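Local structure of chitin deacetylase 1 (Bombyx mori, 5ZNT) at residues L181-M186 against T304-W309; Y56-N61 against E279-F284; M127-E132 against D372-G377; T171-L176 against G230-D235; F188-R193 against Q199-R204. The protein removes N-acetyl groups from the N-acetylglucosamine units of chitin, yielding chitosan and acetate, as a secreted zinc-dependent carbohydrate esterase of family 4. All blocks are in the same frame, centred on the assembly; numbering follows the deposited sequence.

Contact 1: residues L181-M186 against T304-W309. Unlike the reference sequence in segment 181-186: Trp182 (reference Cys).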
# COMPACT_ATOMS: atom_id res chain seq x y z
N LEU A 181 -14.07 -1.28 -7.29
CA LEU A 181 -14.21 0.12 -6.92
C LEU A 181 -12.92 0.89 -7.18
O LEU A 181 -11.82 0.36 -6.98
CB LEU A 181 -14.62 0.27 -5.45
CG LEU A 181 -16.12 0.19 -5.11
CD1 LEU A 181 -16.73 -1.11 -5.59
CD2 LEU A 181 -16.37 0.36 -3.61
N TRP A 182 -13.06 2.14 -7.64
CA TRP A 182 -11.98 3.11 -7.71
C TRP A 182 -11.71 3.68 -6.31
O TRP A 182 -12.60 3.68 -5.46
CB TRP A 182 -12.34 4.24 -8.67
CG TRP A 182 -12.09 3.88 -10.11
CD1 TRP A 182 -12.89 3.10 -10.92
CD2 TRP A 182 -10.94 4.23 -10.89
NE1 TRP A 182 -12.30 2.97 -12.16
CE2 TRP A 182 -11.11 3.66 -12.17
CE3 TRP A 182 -9.79 5.01 -10.64
CZ2 TRP A 182 -10.17 3.81 -13.19
CZ3 TRP A 182 -8.86 5.15 -11.65
CH2 TRP A 182 -9.06 4.56 -12.92
N PRO A 183 -10.49 4.17 -6.05
CA PRO A 183 -10.25 4.90 -4.80
C PRO A 183 -11.27 6.02 -4.63
O PRO A 183 -11.87 6.48 -5.60
CB PRO A 183 -8.83 5.47 -4.97
CG PRO A 183 -8.16 4.53 -5.93
CD PRO A 183 -9.27 4.05 -6.88
N TYR A 184 -11.46 6.44 -3.38
CA TYR A 184 -12.39 7.51 -3.08
C TYR A 184 -11.84 8.32 -1.91
O TYR A 184 -11.00 7.82 -1.15
CB TYR A 184 -13.80 6.96 -2.80
CG TYR A 184 -13.85 5.91 -1.71
CD1 TYR A 184 -13.95 6.28 -0.37
CD2 TYR A 184 -13.81 4.55 -2.02
CE1 TYR A 184 -13.99 5.33 0.63
CE2 TYR A 184 -13.83 3.59 -1.02
CZ TYR A 184 -13.92 3.99 0.30
OH TYR A 184 -13.96 3.05 1.29
N THR A 185 -12.26 9.57 -1.81
CA THR A 185 -11.91 10.35 -0.62
C THR A 185 -12.98 10.16 0.45
O THR A 185 -14.11 9.75 0.17
CB THR A 185 -11.73 11.84 -0.94
OG1 THR A 185 -12.97 12.41 -1.33
CG2 THR A 185 -10.72 12.03 -2.06
N MET A 186 -12.60 10.43 1.69
CA MET A 186 -13.50 10.19 2.80
C MET A 186 -14.33 11.42 3.18
O MET A 186 -14.94 11.43 4.25
CB MET A 186 -12.72 9.69 4.02
CG MET A 186 -11.99 8.35 3.85
SD MET A 186 -13.10 6.93 3.63
CE MET A 186 -14.45 7.39 4.65
N THR A 304 0.67 6.27 -4.23
CA THR A 304 0.69 7.71 -4.47
C THR A 304 0.52 8.01 -5.96
O THR A 304 -0.19 8.96 -6.33
CB THR A 304 1.99 8.32 -3.94
OG1 THR A 304 1.97 8.30 -2.51
CG2 THR A 304 2.17 9.79 -4.42
N GLN A 305 1.12 7.19 -6.82
CA GLN A 305 0.99 7.42 -8.26
C GLN A 305 -0.44 7.18 -8.76
O GLN A 305 -0.87 7.84 -9.72
CB GLN A 305 1.99 6.54 -9.02
CG GLN A 305 3.38 7.13 -8.97
CD GLN A 305 4.46 6.21 -9.47
OE1 GLN A 305 4.24 5.02 -9.69
NE2 GLN A 305 5.64 6.77 -9.69
N VAL A 306 -1.19 6.27 -8.13
CA VAL A 306 -2.60 6.14 -8.47
C VAL A 306 -3.33 7.44 -8.17
O VAL A 306 -4.06 7.98 -9.01
CB VAL A 306 -3.25 4.95 -7.73
CG1 VAL A 306 -4.76 4.93 -8.02
CG2 VAL A 306 -2.63 3.65 -8.18
N ILE A 307 -3.13 7.98 -6.96
CA ILE A 307 -3.79 9.22 -6.57
C ILE A 307 -3.41 10.36 -7.51
O ILE A 307 -4.24 11.20 -7.86
CB ILE A 307 -3.47 9.56 -5.10
CG1 ILE A 307 -4.06 8.49 -4.17
CG2 ILE A 307 -4.00 10.96 -4.72
CD1 ILE A 307 -3.63 8.63 -2.68
N GLN A 308 -2.14 10.40 -7.94
CA GLN A 308 -1.72 11.46 -8.85
C GLN A 308 -2.45 11.35 -10.19
O GLN A 308 -2.84 12.38 -10.77
CB GLN A 308 -0.20 11.42 -9.03
CG GLN A 308 0.54 11.96 -7.82
CD GLN A 308 2.01 11.67 -7.88
OE1 GLN A 308 2.42 10.59 -8.31
NE2 GLN A 308 2.82 12.63 -7.45
N TRP A 309 -2.68 10.13 -10.67
CA TRP A 309 -3.48 9.95 -11.88
C TRP A 309 -4.93 10.36 -11.66
O TRP A 309 -5.53 11.03 -12.51
CB TRP A 309 -3.41 8.50 -12.35
CG TRP A 309 -4.10 8.26 -13.68
CD1 TRP A 309 -3.50 8.21 -14.91
CD2 TRP A 309 -5.50 8.04 -13.90
NE1 TRP A 309 -4.45 7.98 -15.89
CE2 TRP A 309 -5.68 7.88 -15.30
CE3 TRP A 309 -6.61 7.98 -13.06
CZ2 TRP A 309 -6.93 7.65 -15.87
CZ3 TRP A 309 -7.86 7.75 -13.63
CH2 TRP A 309 -8.01 7.58 -15.02
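Trp182 and Trp309 meet through the outer carbons of their six-membered rings, CZ3 of Trp182 lying 3.4 Å from CZ3 of Trp309. The two planes are inclined by only 25°, but the rings are slid apart, with centroids 5.3 Å from each other, and barely overlap. Beside them the ring of Pro183 presents CG to CG1 of Val306 at 4.0 Å. On the helical side the reach comes from the first torsion of Trp309, which carries CG opposite its backbone N (chi1 -174°) and sends the indole out from helix 303-311 toward the incoming chain. That helix follows strand 298-300 of the parallel sheet, in the deacetylase fold of carbohydrate esterase family 4, and Val306 and Trp309 rest on Met39 of strand 38-45. Trp182, a cysteine in the reference sequence, packs on Met39 too. Replacing Trp309 by an alanine would probably leave CZ3 and CH2 of Trp182 without their aromatic neighbour and open a gap beside Met39. Farther out, both indole nitrogens are satisfied by backbone carbonyls, NE1 of Trp182 by Asn261 O and NE1 of Trp309 by Arg314 O, which is likely to limit how far each ring can turn, while Trp325 meets Trp309.

Contact 2: residues Y56-N61 against E279-F284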
# COMPACT_ATOMS: atom_id res chain seq x y z
N TYR A 56 13.21 -8.96 -3.15
CA TYR A 56 12.81 -7.74 -3.85
C TYR A 56 13.76 -7.44 -5.00
O TYR A 56 13.33 -6.89 -6.02
CB TYR A 56 12.74 -6.57 -2.87
CG TYR A 56 11.65 -6.74 -1.82
CD1 TYR A 56 10.40 -7.28 -2.15
CD2 TYR A 56 11.88 -6.41 -0.48
CE1 TYR A 56 9.40 -7.45 -1.18
CE2 TYR A 56 10.90 -6.60 0.50
CZ TYR A 56 9.65 -7.11 0.13
OH TYR A 56 8.66 -7.27 1.08
N LYS A 57 15.04 -7.83 -4.89
CA LYS A 57 15.97 -7.64 -6.00
C LYS A 57 15.62 -8.53 -7.18
O LYS A 57 15.77 -8.12 -8.34
CB LYS A 57 17.41 -7.90 -5.56
CG LYS A 57 18.04 -6.75 -4.82
CD LYS A 57 19.42 -7.12 -4.26
CE LYS A 57 19.86 -6.11 -3.18
NZ LYS A 57 21.14 -6.50 -2.53
N GLU A 58 15.16 -9.75 -6.90
CA GLU A 58 14.77 -10.66 -7.96
C GLU A 58 13.55 -10.13 -8.72
O GLU A 58 13.50 -10.22 -9.95
CB GLU A 58 14.48 -12.05 -7.39
CG GLU A 58 13.98 -13.05 -8.40
CD GLU A 58 13.93 -14.49 -7.87
OE1 GLU A 58 14.30 -14.73 -6.68
OE2 GLU A 58 13.51 -15.39 -8.64
N ILE A 59 12.57 -9.60 -7.99
CA ILE A 59 11.37 -9.06 -8.63
C ILE A 59 11.68 -7.77 -9.38
O ILE A 59 11.38 -7.62 -10.57
CB ILE A 59 10.25 -8.83 -7.60
CG1 ILE A 59 9.87 -10.15 -6.90
CG2 ILE A 59 9.05 -8.20 -8.29
CD1 ILE A 59 8.97 -9.98 -5.67
N PHE A 60 12.25 -6.80 -8.67
CA PHE A 60 12.46 -5.45 -9.19
C PHE A 60 13.90 -5.32 -9.65
O PHE A 60 14.73 -4.65 -9.04
CB PHE A 60 12.08 -4.42 -8.13
CG PHE A 60 10.67 -4.56 -7.67
CD1 PHE A 60 9.62 -4.22 -8.51
CD2 PHE A 60 10.38 -5.11 -6.42
CE1 PHE A 60 8.31 -4.37 -8.10
CE2 PHE A 60 9.07 -5.28 -6.00
CZ PHE A 60 8.03 -4.94 -6.83
N ASN A 61 14.18 -6.02 -10.75
CA ASN A 61 15.53 -6.24 -11.25
C ASN A 61 16.03 -5.12 -12.16
O ASN A 61 17.14 -5.23 -12.70
CB ASN A 61 15.58 -7.57 -11.98
CG ASN A 61 14.58 -7.65 -13.12
OD1 ASN A 61 13.98 -6.65 -13.51
ND2 ASN A 61 14.40 -8.85 -13.66
N GLU A 279 7.00 -21.84 -6.22
CA GLU A 279 6.11 -21.89 -7.39
C GLU A 279 5.21 -20.66 -7.46
O GLU A 279 4.76 -20.28 -8.54
CB GLU A 279 5.27 -23.17 -7.38
CG GLU A 279 4.40 -23.26 -6.14
CD GLU A 279 5.07 -23.66 -4.82
OE1 GLU A 279 4.30 -23.86 -3.79
OE2 GLU A 279 6.34 -23.83 -4.70
N PHE A 280 4.90 -20.05 -6.32
CA PHE A 280 4.11 -18.83 -6.36
C PHE A 280 4.94 -17.68 -6.92
O PHE A 280 4.47 -16.93 -7.79
CB PHE A 280 3.55 -18.46 -4.98
CG PHE A 280 2.56 -19.48 -4.42
CD1 PHE A 280 1.97 -20.43 -5.24
CD2 PHE A 280 2.21 -19.46 -3.08
CE1 PHE A 280 1.05 -21.36 -4.72
CE2 PHE A 280 1.30 -20.37 -2.55
CZ PHE A 280 0.72 -21.32 -3.37
N LEU A 281 6.18 -17.53 -6.44
CA LEU A 281 7.05 -16.51 -7.00
C LEU A 281 7.25 -16.74 -8.50
O LEU A 281 7.17 -15.79 -9.28
CB LEU A 281 8.40 -16.50 -6.29
CG LEU A 281 9.40 -15.47 -6.82
CD1 LEU A 281 8.82 -14.05 -6.63
CD2 LEU A 281 10.74 -15.60 -6.13
N GLU A 282 7.50 -17.99 -8.91
CA GLU A 282 7.72 -18.27 -10.32
C GLU A 282 6.49 -17.91 -11.15
O GLU A 282 6.61 -17.28 -12.21
CB GLU A 282 8.10 -19.73 -10.52
CG GLU A 282 8.12 -20.15 -11.99
CD GLU A 282 8.54 -21.60 -12.19
OE1 GLU A 282 9.60 -21.99 -11.66
OE2 GLU A 282 7.81 -22.33 -12.88
N ALA A 283 5.31 -18.29 -10.68
CA ALA A 283 4.08 -17.95 -11.40
C ALA A 283 3.85 -16.45 -11.43
O ALA A 283 3.39 -15.90 -12.44
CB ALA A 283 2.89 -18.67 -10.75
N PHE A 284 4.17 -15.75 -10.34
CA PHE A 284 3.96 -14.31 -10.29
C PHE A 284 4.85 -13.60 -11.30
O PHE A 284 4.40 -12.70 -12.02
CB PHE A 284 4.25 -13.81 -8.87
CG PHE A 284 4.01 -12.34 -8.68
CD1 PHE A 284 2.85 -11.74 -9.15
CD2 PHE A 284 4.93 -11.56 -8.00
CE1 PHE A 284 2.62 -10.37 -8.96
CE2 PHE A 284 4.71 -10.20 -7.80
CZ PHE A 284 3.54 -9.61 -8.28
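This is a small helix-to-helix packing contact in which Leu281 of helix 278-294 meets the last turn of helix 53-59, away from the zinc site of the deacetylase domain. Leu281 divides its two methyls between neighbouring residues. CD1 rests against CG1 of Ile59 at 4.0 Å, on the buried side, whereas CD2 of Leu281 faces the exposed end of Glu58 and lies 3.7 Å from both OE1 and OE2 of Glu58, so that the carboxylate straddles the methyl. With CG opposite its backbone N (chi1 176°) and the chain extended beyond it, Glu58 lays its carboxylate there in a contact of packing rather than polar bonding. A serine in place of Leu281 would probably leave CG1 of Ile59 without its methyl partner and open a gap between the two helices. Leu285, one turn further on, also touches Glu58 and Ile59 and so extends the seam. Beneath it, Ile59 packs on Phe44 and Phe284 on Ile42, both of strand 38-45, while Phe284 also touches Phe246 and Leu250 of helix 243-258.

Contact 3: residues M127-E132 against D372-G377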
# COMPACT_ATOMS: atom_id res chain seq x y z
N MET A 127 5.78 6.02 13.47
CA MET A 127 6.50 5.22 12.48
C MET A 127 7.01 6.10 11.35
O MET A 127 8.12 5.89 10.84
CB MET A 127 5.62 4.10 11.93
CG MET A 127 6.32 3.20 10.90
SD MET A 127 7.90 2.50 11.51
CE MET A 127 8.53 1.65 10.06
N ARG A 128 6.22 7.10 10.93
CA ARG A 128 6.72 8.05 9.94
C ARG A 128 7.98 8.76 10.43
O ARG A 128 8.93 8.98 9.66
CB ARG A 128 5.63 9.07 9.58
CG ARG A 128 6.10 10.14 8.53
CD ARG A 128 4.94 11.08 8.10
NE ARG A 128 4.39 11.77 9.26
CZ ARG A 128 3.25 12.45 9.23
NH1 ARG A 128 2.55 12.53 8.11
NH2 ARG A 128 2.81 13.05 10.33
N VAL A 129 8.02 9.14 11.71
CA VAL A 129 9.22 9.80 12.25
C VAL A 129 10.42 8.86 12.17
O VAL A 129 11.52 9.26 11.78
CB VAL A 129 8.95 10.26 13.69
CG1 VAL A 129 10.27 10.50 14.46
CG2 VAL A 129 8.06 11.51 13.71
N ILE A 130 10.23 7.59 12.56
CA ILE A 130 11.33 6.63 12.51
C ILE A 130 11.88 6.51 11.10
O ILE A 130 13.10 6.58 10.88
CB ILE A 130 10.85 5.26 13.04
CG1 ILE A 130 10.39 5.38 14.50
CG2 ILE A 130 11.98 4.21 12.92
CD1 ILE A 130 9.83 4.06 15.08
N ILE A 131 10.99 6.33 10.12
CA ILE A 131 11.44 6.17 8.74
C ILE A 131 12.18 7.41 8.26
O ILE A 131 13.27 7.31 7.69
CB ILE A 131 10.25 5.88 7.81
CG1 ILE A 131 9.63 4.51 8.15
CG2 ILE A 131 10.70 5.93 6.35
CD1 ILE A 131 8.28 4.30 7.44
N GLU A 132 11.56 8.58 8.44
CA GLU A 132 12.15 9.82 7.94
C GLU A 132 13.53 10.04 8.54
O GLU A 132 14.48 10.44 7.83
CB GLU A 132 11.23 11.01 8.23
CG GLU A 132 9.94 11.00 7.37
CD GLU A 132 8.99 12.17 7.67
OE1 GLU A 132 9.20 12.90 8.65
OE2 GLU A 132 8.01 12.37 6.92
N ASP A 372 9.35 7.01 22.17
CA ASP A 372 10.61 7.64 21.78
C ASP A 372 10.95 7.21 20.35
O ASP A 372 11.86 6.42 20.11
CB ASP A 372 11.73 7.25 22.76
CG ASP A 372 13.01 7.99 22.50
OD1 ASP A 372 13.01 8.95 21.68
OD2 ASP A 372 14.04 7.59 23.07
N PRO A 373 10.22 7.74 19.37
CA PRO A 373 10.45 7.29 17.99
C PRO A 373 11.78 7.76 17.41
O PRO A 373 12.25 7.15 16.44
CB PRO A 373 9.24 7.87 17.22
CG PRO A 373 8.73 9.01 18.06
CD PRO A 373 9.03 8.60 19.50
N THR A 374 12.41 8.81 17.96
CA THR A 374 13.74 9.19 17.47
C THR A 374 14.84 8.36 18.09
O THR A 374 15.98 8.38 17.57
CB THR A 374 14.04 10.67 17.72
OG1 THR A 374 14.09 10.91 19.13
CG2 THR A 374 12.97 11.57 17.11
N GLY A 375 14.54 7.63 19.16
CA GLY A 375 15.54 6.91 19.93
C GLY A 375 16.52 7.80 20.67
O GLY A 375 17.60 7.34 21.04
N ASP A 376 16.19 9.08 20.88
CA ASP A 376 17.16 10.00 21.48
C ASP A 376 17.21 9.91 22.99
O ASP A 376 18.14 10.45 23.60
CB ASP A 376 16.85 11.45 21.09
CG ASP A 376 17.22 11.76 19.63
OD1 ASP A 376 18.06 11.05 19.06
OD2 ASP A 376 16.66 12.72 19.06
N GLY A 377 16.22 9.28 23.63
CA GLY A 377 16.25 9.20 25.08
C GLY A 377 15.99 10.50 25.83
O GLY A 377 16.29 10.58 27.03
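Pro373 packs its CB against two neighbouring side chains of helix 117-134, lying 3.9 Å from CG1 of Val129 and equally far from CG1 of Ile130. The buried half of the contact is the closer one. Ile130 holds CG1 beside its backbone N (chi1 -61°), and this brings the methylene within 3.2 Å of the carbonyl O of Pro373, a snug van der Waals approach. Beyond the turn, Ile130 also rests on His80, Ile103 and Tyr85. The Val129 half is looser and partly exposed: its CG1 touches CG2 of Thr374 at 3.9 Å and the proline ring. Thr374 meets the helix through its methyl, while its OG1 accepts from the backbone N of Asp376 at 3.3 Å, an ST turn. The loop is braced from within as well. Asp372 uses OD2, on the syn side and 24° out of the carboxylate plane, to take the N-H of Gly377 at 2.8 Å, and the same oxygen is held by Asn366. Lys133, next along the helix, forms a salt bridge with Asp376 and bonds to Thr374 O. Pro373 sits at the second position of a type I beta turn from Asp372 to Gly375, closed by Gly375 N to Asp372 O, by which the C-terminal tail is laid on a helix of the polysaccharide deacetylase domain.

Contact 4: residues T171-L176 against G230-D235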
# COMPACT_ATOMS: atom_id res chain seq x y z
N THR A 171 -6.53 0.62 4.26
CA THR A 171 -6.93 -0.38 5.25
C THR A 171 -8.35 -0.90 5.02
O THR A 171 -8.66 -2.02 5.42
CB THR A 171 -6.85 0.23 6.66
OG1 THR A 171 -5.57 0.84 6.84
CG2 THR A 171 -7.10 -0.81 7.73
N ILE A 172 -9.21 -0.11 4.38
CA ILE A 172 -10.62 -0.47 4.23
C ILE A 172 -10.77 -1.45 3.08
O ILE A 172 -10.28 -1.21 1.97
CB ILE A 172 -11.45 0.80 4.01
CG1 ILE A 172 -11.42 1.65 5.28
CG2 ILE A 172 -12.91 0.42 3.60
CD1 ILE A 172 -12.06 3.01 5.10
N THR A 173 -11.42 -2.58 3.35
CA THR A 173 -11.67 -3.59 2.33
C THR A 173 -13.05 -3.38 1.71
O THR A 173 -14.01 -3.05 2.42
CB THR A 173 -11.56 -4.99 2.94
OG1 THR A 173 -10.21 -5.21 3.41
CG2 THR A 173 -11.90 -6.00 1.93
N ALA A 174 -13.15 -3.56 0.39
CA ALA A 174 -14.45 -3.54 -0.26
C ALA A 174 -14.82 -4.95 -0.67
O ALA A 174 -14.00 -5.63 -1.29
CB ALA A 174 -14.45 -2.62 -1.50
N PRO A 175 -16.02 -5.43 -0.35
CA PRO A 175 -16.37 -6.80 -0.72
C PRO A 175 -16.30 -6.99 -2.22
O PRO A 175 -16.51 -6.05 -3.00
CB PRO A 175 -17.81 -6.97 -0.19
CG PRO A 175 -18.34 -5.61 -0.09
CD PRO A 175 -17.15 -4.72 0.28
N LEU A 176 -15.96 -8.21 -2.62
CA LEU A 176 -15.93 -8.61 -4.03
C LEU A 176 -17.17 -8.10 -4.74
O LEU A 176 -18.30 -8.35 -4.30
CB LEU A 176 -15.85 -10.13 -4.12
CG LEU A 176 -15.85 -10.69 -5.55
CD1 LEU A 176 -14.65 -10.18 -6.33
CD2 LEU A 176 -15.91 -12.21 -5.57
N GLY A 230 -14.58 -13.23 -1.17
CA GLY A 230 -13.35 -12.79 -1.80
C GLY A 230 -12.19 -12.79 -0.82
O GLY A 230 -12.30 -13.24 0.32
N CYS A 231 -11.05 -12.26 -1.27
CA CYS A 231 -9.90 -12.15 -0.38
C CYS A 231 -9.10 -10.91 -0.77
O CYS A 231 -8.87 -10.67 -1.96
CB CYS A 231 -9.01 -13.41 -0.45
SG CYS A 231 -8.64 -13.98 -2.14
N ALA A 232 -8.69 -10.13 0.23
CA ALA A 232 -7.97 -8.89 -0.07
C ALA A 232 -6.46 -9.13 -0.09
O ALA A 232 -5.80 -8.89 -1.11
CB ALA A 232 -8.36 -7.80 0.94
N MET A 233 -5.90 -9.62 1.01
CA MET A 233 -4.50 -10.02 1.01
C MET A 233 -4.36 -11.31 0.22
O MET A 233 -5.12 -12.27 0.43
CB MET A 233 -3.97 -10.22 2.43
CG MET A 233 -4.15 -9.00 3.34
SD MET A 233 -3.26 -7.54 2.72
CE MET A 233 -1.58 -8.19 2.68
N VAL A 234 -3.37 -11.36 -0.67
CA VAL A 234 -3.21 -12.54 -1.51
C VAL A 234 -3.04 -13.79 -0.66
O VAL A 234 -3.63 -14.84 -0.95
CB VAL A 234 -2.04 -12.36 -2.50
CG1 VAL A 234 -1.84 -13.62 -3.32
CG2 VAL A 234 -2.33 -11.17 -3.41
N ASP A 235 -2.27 -13.70 0.42
CA ASP A 235 -2.05 -14.91 1.22
C ASP A 235 -3.28 -15.32 2.03
O ASP A 235 -3.27 -16.41 2.62
CB ASP A 235 -0.87 -14.70 2.17
CG ASP A 235 -0.96 -13.39 2.88
OD1 ASP A 235 -0.44 -12.39 2.31
OD2 ASP A 235 -1.60 -13.35 3.96
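Thr173 sets OG1 beside its own backbone N (chi1 -63°) and CG2 on the far side from that N, a rotation that turns both branches of the side chain to the methyl of Ala232. The two approach it almost equally: OG1 of Thr173 is 4.0 Å from CB of Ala232, and CG2 of Thr173 is 4.1 Å from the same carbon. At the other end of the contact Leu176 comes down on bare backbone, its CB lying 4.3 Å from CA of Gly230. The closeness is consistent with the glycine, since a CB there would point at Leu176 and crowd its CB. Strand 173-174 belongs to the mixed sheet, where Ala174 pairs with Met213 and Glu215, while the loop 230-235 is tied by the disulfide of Cys231 with Cys237 and by a backbone hydrogen bond between Cys231 and Leu216. With the hydroxyl and methyl of Thr173, the methyl of Ala232, CB of Leu176 and the alpha carbon of Gly230 as the touching groups, the two segments meet by van der Waals packing, with no polar bond between them.

Contact 5: residues F188-R193 against Q199-R204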
# COMPACT_ATOMS: atom_id res chain seq x y z
N PHE A 188 -17.06 12.20 1.85
CA PHE A 188 -18.42 11.73 1.67
C PHE A 188 -18.49 10.28 2.13
O PHE A 188 -17.47 9.60 2.25
CB PHE A 188 -18.87 11.88 0.21
CG PHE A 188 -18.95 13.31 -0.23
CD1 PHE A 188 -17.85 13.94 -0.77
CD2 PHE A 188 -20.12 14.04 -0.04
CE1 PHE A 188 -17.91 15.28 -1.16
CE2 PHE A 188 -20.19 15.38 -0.43
CZ PHE A 188 -19.08 16.00 -0.98
N ARG A 189 -19.73 9.84 2.39
CA ARG A 189 -19.98 8.48 2.85
C ARG A 189 -19.29 7.46 1.97
O ARG A 189 -19.26 7.60 0.74
CB ARG A 189 -21.49 8.22 2.86
CG ARG A 189 -21.90 6.99 3.61
CD ARG A 189 -23.43 6.98 3.78
NE ARG A 189 -24.11 6.73 2.52
CZ ARG A 189 -25.39 7.03 2.28
NH1 ARG A 189 -26.13 7.62 3.21
NH2 ARG A 189 -25.92 6.75 1.11
N MET A 190 -18.73 6.43 2.60
CA MET A 190 -18.13 5.32 1.87
C MET A 190 -19.14 4.75 0.88
O MET A 190 -20.32 4.58 1.23
CB MET A 190 -17.70 4.21 2.83
CG MET A 190 -16.56 4.58 3.75
SD MET A 190 -16.41 3.35 5.06
CE MET A 190 -16.32 1.85 4.12
N PRO A 191 -18.72 4.41 -0.34
CA PRO A 191 -19.66 3.88 -1.33
C PRO A 191 -19.87 2.38 -1.22
O PRO A 191 -20.25 1.75 -2.21
CB PRO A 191 -18.99 4.23 -2.65
CG PRO A 191 -17.49 4.08 -2.31
CD PRO A 191 -17.36 4.59 -0.90
N HIS A 192 -19.62 1.79 -0.06
CA HIS A 192 -19.78 0.35 0.12
C HIS A 192 -19.91 0.08 1.61
O HIS A 192 -19.63 0.94 2.44
CB HIS A 192 -18.61 -0.44 -0.47
CG HIS A 192 -17.29 -0.11 0.17
ND1 HIS A 192 -16.84 -0.76 1.30
CD2 HIS A 192 -16.35 0.80 -0.17
CE1 HIS A 192 -15.65 -0.26 1.63
NE2 HIS A 192 -15.34 0.69 0.76
N ARG A 193 -20.34 -1.13 1.93
CA ARG A 193 -20.52 -1.54 3.32
C ARG A 193 -19.18 -1.64 4.04
O ARG A 193 -18.15 -1.95 3.44
CB ARG A 193 -21.21 -2.90 3.40
CG ARG A 193 -22.65 -2.94 2.88
CD ARG A 193 -23.31 -4.25 3.30
NE ARG A 193 -24.74 -4.17 3.03
CZ ARG A 193 -25.29 -4.41 1.84
NH1 ARG A 193 -24.50 -4.75 0.82
NH2 ARG A 193 -26.61 -4.30 1.67
N GLN A 199 -15.66 -4.90 12.18
CA GLN A 199 -14.91 -3.73 11.72
C GLN A 199 -15.62 -2.45 12.13
O GLN A 199 -16.85 -2.35 12.09
CB GLN A 199 -14.72 -3.76 10.20
CG GLN A 199 -13.74 -4.80 9.69
CD GLN A 199 -12.28 -4.40 9.88
OE1 GLN A 199 -11.95 -3.40 10.54
NE2 GLN A 199 -11.39 -5.18 9.30
N SER A 200 -14.83 -1.46 12.51
CA SER A 200 -15.33 -0.13 12.85
C SER A 200 -14.83 0.83 11.78
O SER A 200 -13.65 1.17 11.76
CB SER A 200 -14.85 0.24 14.26
OG SER A 200 -14.87 1.64 14.50
N CYS A 201 -15.75 1.27 10.86
CA CYS A 201 -15.38 2.15 9.75
C CYS A 201 -15.71 3.60 10.07
O CYS A 201 -16.60 3.88 10.88
CB CYS A 201 -16.11 1.75 8.46
SG CYS A 201 -15.60 0.19 7.76
N PRO A 202 -15.03 4.55 9.43
CA PRO A 202 -15.36 5.96 9.64
C PRO A 202 -16.77 6.27 9.17
O PRO A 202 -17.29 5.65 8.24
CB PRO A 202 -14.31 6.71 8.80
CG PRO A 202 -13.90 5.72 7.76
CD PRO A 202 -13.92 4.39 8.47
N THR A 203 -17.38 7.26 9.81
CA THR A 203 -18.70 7.74 9.43
C THR A 203 -18.74 9.22 9.13
O THR A 203 -19.63 9.65 8.39
CB THR A 203 -19.72 7.45 10.53
OG1 THR A 203 -19.28 8.06 11.74
CG2 THR A 203 -19.88 5.97 10.74
N ARG A 204 -17.83 10.01 9.69
CA ARG A 204 -17.83 11.44 9.45
C ARG A 204 -16.95 11.78 8.24
O ARG A 204 -16.32 10.91 7.64
CB ARG A 204 -17.35 12.19 10.71
CG ARG A 204 -18.20 11.90 11.94
CD ARG A 204 -17.91 12.88 13.08
NE ARG A 204 -16.53 12.75 13.56
CZ ARG A 204 -16.15 11.89 14.50
NH1 ARG A 204 -17.04 11.08 15.08
NH2 ARG A 204 -14.87 11.83 14.87
O HOH W 1 -16.90 9.21 5.24
O HOH W 2 -18.30 6.75 5.47
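Met190 crosses to the opposing run of the same long loop and meets Cys201 and Pro202. Its CB already points toward residues 199-204, and CG, placed beside the backbone N (chi1 -67°), carries the chain onward to the sulfur. SD makes the main contacts, 3.8 Å from CB of Cys201 and 4.3 Å from CD of Pro202, and it also lies near the carbonyl O of Pro202. At SD the chain bends (chi3 52°), bringing the terminal CE to 4.1 Å from SG of Cys201. That sulfur is half of the disulfide with Cys194, so the thioether packs against a covalently fixed partner. Water also bridges the two runs. One molecule accepts from the N of Met190 at 2.9 Å and donates to the O of Pro202 at 3.1 Å, linking the backbones next to the methionine. A second lies within hydrogen-bonding distance of both Phe188 O and Arg204 O, though it has more acceptors in reach than protons. Further along, ND1 of His192 donates to Arg193 O at 2.8 Å from above the carbonyl plane, while its NE2 is bonded to Tyr184 OH, so both ring nitrogens are engaged. The two runs belong to the connection between strands 184-185 and 209-214 of the mixed sheet: Met190 and Pro191 lie on Tyr184 of the first strand, and Pro202 packs on Asn155 and Phe158 of helix 154-163.

How the contacts relate
Contact 1 is the fully buried one, an aromatic and aliphatic seam between the loop leading into strand 184-185 of the mixed sheet and a helix beside the parallel sheet; the other four are only partly buried. Contacts 1, 4 and 5 cluster round the mixed sheet and touch: Tyr184 and Leu181 of contact 1 meet Ile172 and Ala174 of contact 4, and His192 of contact 5 reaches both. Contacts 2 and 3 stand apart, contact 2 joining two helices, contact 3 a helix and the C-terminal tail. Chemistry follows place: aliphatic packing edged by a carboxylate in contact 2, internal turn bonds in contact 3; contacts 4 and 5 each include a disulfide cysteine, contact 5 adding bridging waters, contact 4 only sparse van der Waals touches.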